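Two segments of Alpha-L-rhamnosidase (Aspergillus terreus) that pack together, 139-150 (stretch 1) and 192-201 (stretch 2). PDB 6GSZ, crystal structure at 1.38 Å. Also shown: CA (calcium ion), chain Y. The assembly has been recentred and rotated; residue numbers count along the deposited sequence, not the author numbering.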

# COMPACT_ATOMS: atom_id res chain seq x y z
N SER A 139 -7.71 30.08 -25.42
CA SER A 139 -6.91 31.27 -25.44
C SER A 139 -6.72 31.80 -24.03
O SER A 139 -7.69 31.85 -23.26
CB SER A 139 -7.62 32.34 -26.22
OG SER A 139 -7.69 31.95 -27.55
N VAL A 140 -5.50 32.25 -23.75
CA VAL A 140 -5.21 33.01 -22.55
C VAL A 140 -4.66 34.35 -23.03
O VAL A 140 -3.50 34.48 -23.35
CB VAL A 140 -4.23 32.25 -21.64
CG1 VAL A 140 -3.94 33.05 -20.38
CG2 VAL A 140 -4.75 30.88 -21.27
N ASP A 141 -5.56 35.33 -23.16
CA ASP A 141 -5.17 36.60 -23.83
C ASP A 141 -4.94 37.76 -22.86
O ASP A 141 -4.92 38.93 -23.23
CB ASP A 141 -6.20 36.98 -24.87
CG ASP A 141 -6.41 35.92 -25.94
OD1 ASP A 141 -5.38 35.42 -26.54
OD2 ASP A 141 -7.59 35.62 -26.18
N ASP A 142 -4.78 37.44 -21.59
CA ASP A 142 -4.49 38.37 -20.49
C ASP A 142 -3.25 37.84 -19.77
O ASP A 142 -2.96 36.64 -19.81
CB ASP A 142 -5.70 38.46 -19.56
CG ASP A 142 -7.01 38.88 -20.23
OD1 ASP A 142 -7.11 40.06 -20.60
OD2 ASP A 142 -7.93 38.03 -20.36
N SER A 143 -2.52 38.72 -19.09
CA SER A 143 -1.43 38.26 -18.23
C SER A 143 -2.00 37.42 -17.09
O SER A 143 -3.10 37.70 -16.56
CB SER A 143 -0.62 39.41 -17.72
OG SER A 143 -1.44 40.24 -16.95
N TYR A 144 -1.27 36.36 -16.72
CA TYR A 144 -1.74 35.43 -15.70
C TYR A 144 -0.62 35.13 -14.70
O TYR A 144 0.56 35.30 -15.01
CB TYR A 144 -2.27 34.12 -16.32
CG TYR A 144 -1.25 33.36 -17.14
CD1 TYR A 144 -1.04 33.71 -18.45
CD2 TYR A 144 -0.54 32.28 -16.63
CE1 TYR A 144 -0.11 33.06 -19.23
CE2 TYR A 144 0.41 31.61 -17.41
CZ TYR A 144 0.63 32.02 -18.71
OH TYR A 144 1.51 31.43 -19.56
N VAL A 145 -1.01 34.66 -13.52
CA VAL A 145 -0.08 34.42 -12.43
C VAL A 145 -0.04 32.95 -11.99
O VAL A 145 0.99 32.51 -11.45
CB VAL A 145 -0.36 35.33 -11.23
CG1 VAL A 145 -0.15 36.80 -11.61
CG2 VAL A 145 -1.74 35.09 -10.61
N SER A 146 -1.12 32.20 -12.20
CA SER A 146 -1.15 30.78 -11.77
C SER A 146 -2.23 30.05 -12.55
O SER A 146 -3.15 30.68 -13.07
CB SER A 146 -1.34 30.63 -10.26
OG SER A 146 -2.60 31.12 -9.86
N ALA A 147 -2.10 28.72 -12.62
CA ALA A 147 -3.12 27.94 -13.27
C ALA A 147 -3.17 26.55 -12.64
O ALA A 147 -2.13 26.01 -12.20
CB ALA A 147 -2.90 27.88 -14.77
N ARG A 148 -4.38 25.98 -12.65
CA ARG A 148 -4.63 24.65 -12.12
C ARG A 148 -5.41 23.80 -13.12
O ARG A 148 -6.26 24.30 -13.83
CB ARG A 148 -5.45 24.71 -10.83
CG ARG A 148 -4.80 25.49 -9.69
CD ARG A 148 -3.57 24.79 -9.13
NE ARG A 148 -2.98 25.53 -8.05
CZ ARG A 148 -1.93 26.37 -8.16
NH1 ARG A 148 -1.29 26.55 -9.31
NH2 ARG A 148 -1.50 26.99 -7.06
N LEU A 149 -5.09 22.50 -13.15
CA LEU A 149 -5.90 21.51 -13.86
C LEU A 149 -6.47 20.55 -12.82
O LEU A 149 -5.69 19.98 -12.03
CB LEU A 149 -5.09 20.73 -14.88
CG LEU A 149 -5.90 19.72 -15.68
CD1 LEU A 149 -6.93 20.41 -16.59
CD2 LEU A 149 -5.00 18.83 -16.50
N TYR A 150 -7.79 20.40 -12.83
CA TYR A 150 -8.51 19.47 -12.00
C TYR A 150 -9.09 18.40 -12.92
O TYR A 150 -9.72 18.76 -13.94
CB TYR A 150 -9.63 20.19 -11.28
CG TYR A 150 -9.16 21.36 -10.46
CD1 TYR A 150 -8.61 21.15 -9.21
CD2 TYR A 150 -9.28 22.67 -10.89
CE1 TYR A 150 -8.21 22.21 -8.42
CE2 TYR A 150 -8.88 23.73 -10.09
CZ TYR A 150 -8.34 23.51 -8.84
OH TYR A 150 -7.98 24.61 -8.09
N LEU A 192 3.14 25.35 -17.93
CA LEU A 192 2.87 24.64 -19.19
C LEU A 192 2.11 25.53 -20.17
O LEU A 192 2.13 25.26 -21.38
CB LEU A 192 2.06 23.37 -18.91
CG LEU A 192 2.65 22.39 -17.90
CD1 LEU A 192 1.85 21.11 -17.86
CD2 LEU A 192 4.09 22.07 -18.16
N LEU A 193 1.41 26.55 -19.66
CA LEU A 193 0.68 27.46 -20.53
C LEU A 193 1.64 28.41 -21.24
O LEU A 193 2.81 28.62 -20.85
CB LEU A 193 -0.32 28.28 -19.72
CG LEU A 193 -1.42 27.52 -19.01
CD1 LEU A 193 -2.27 28.50 -18.18
CD2 LEU A 193 -2.29 26.84 -20.02
N LYS A 194 1.11 29.00 -22.31
CA LYS A 194 1.77 30.13 -22.93
C LYS A 194 0.72 31.21 -23.18
O LYS A 194 -0.51 31.02 -23.09
CB LYS A 194 2.54 29.67 -24.17
CG LYS A 194 1.76 28.78 -25.11
CD LYS A 194 2.58 28.18 -26.25
CE LYS A 194 1.70 27.35 -27.17
NZ LYS A 194 2.44 26.85 -28.35
N GLN A 195 1.24 32.41 -23.41
CA GLN A 195 0.41 33.53 -23.72
C GLN A 195 -0.26 33.29 -25.07
O GLN A 195 0.39 32.87 -26.01
CB GLN A 195 1.30 34.78 -23.79
CG GLN A 195 0.53 36.06 -23.60
CD GLN A 195 -0.04 36.12 -22.21
OE1 GLN A 195 0.68 36.18 -21.23
NE2 GLN A 195 -1.36 36.11 -22.11
N GLY A 196 -1.56 33.56 -25.15
CA GLY A 196 -2.25 33.42 -26.41
C GLY A 196 -2.84 32.02 -26.55
O GLY A 196 -3.47 31.48 -25.65
N PRO A 197 -2.66 31.38 -27.71
CA PRO A 197 -3.31 30.08 -27.98
C PRO A 197 -2.65 28.93 -27.23
O PRO A 197 -1.43 28.89 -27.15
CB PRO A 197 -3.20 29.93 -29.52
CG PRO A 197 -2.05 30.79 -29.90
CD PRO A 197 -1.91 31.89 -28.87
N ASN A 198 -3.48 28.01 -26.75
CA ASN A 198 -3.05 26.83 -25.99
C ASN A 198 -3.89 25.63 -26.43
O ASN A 198 -5.02 25.80 -26.91
CB ASN A 198 -3.20 27.01 -24.48
CG ASN A 198 -2.24 28.01 -23.88
OD1 ASN A 198 -1.17 27.61 -23.36
ND2 ASN A 198 -2.59 29.30 -23.93
N ALA A 199 -3.36 24.43 -26.17
CA ALA A 199 -4.14 23.23 -26.37
C ALA A 199 -3.95 22.28 -25.19
O ALA A 199 -2.88 22.26 -24.60
CB ALA A 199 -3.75 22.52 -27.65
N ILE A 200 -5.01 21.52 -24.90
CA ILE A 200 -4.97 20.41 -23.95
C ILE A 200 -5.42 19.17 -24.70
O ILE A 200 -6.42 19.21 -25.46
CB ILE A 200 -5.80 20.69 -22.69
CG1 ILE A 200 -5.76 19.49 -21.74
CG2 ILE A 200 -7.23 21.06 -23.00
CD1 ILE A 200 -6.14 19.82 -20.31
N GLY A 201 -4.68 18.08 -24.52
CA GLY A 201 -5.06 16.77 -25.03
C GLY A 201 -5.03 15.75 -23.90
O GLY A 201 -4.11 15.77 -23.06
CA CA Y . -4.62 40.68 -24.74
O HOH W 1 3.48 29.74 -18.52
O HOH W 2 1.26 36.40 -18.34
O HOH W 3 -2.61 39.81 -25.15

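The first contact along stretch 2 is Leu 193. It points toward stretch 1 and sets its CD1 3.5 Å from Ala 147 CB; its CB lies 4.0 Å from Tyr 144 CZ. Water 1 bridges the Tyr 144 hydroxyl and the Leu 193 carbonyl, accepting from Tyr 144 OH (2.8 Å) and donating to Leu 193 O (2.7 Å).

The CA-to-CB bond of Lys 194 points away; within stretch 2, its N donates to Asn 198 OD1 (2.9 Å) and its O accepts from Asn 198 ND2 (2.8 Å), so one amide side chain braces the turn into the strand.

Gln 195 starts out away from stretch 1, yet its end returns. NE2 donates to Asp 142 O (2.9 Å) and, weakly, to Val 140 O (3.0 Å), tying down the loop that follows the strand; water 2 links OE1 to Tyr 144 N, 3.0 Å from each.

At Gly 196 the backbones pair antiparallel: Val 140 N donates to Gly 196 O (2.9 Å), and Gly 196 N to Val 140 O (2.8 Å). At phi/psi 91/-134 a CB would be jammed against the carbonyl O of Gln 195, which by itself calls for glycine; it would also clash with Pro 197 CD.

Pro 197 faces Ser 139 in the adjacent non-hydrogen-bonded pair. Farther along, Ile 200 CD1 meets Leu 149 CD1 at 3.8 Å, a further apolar contact.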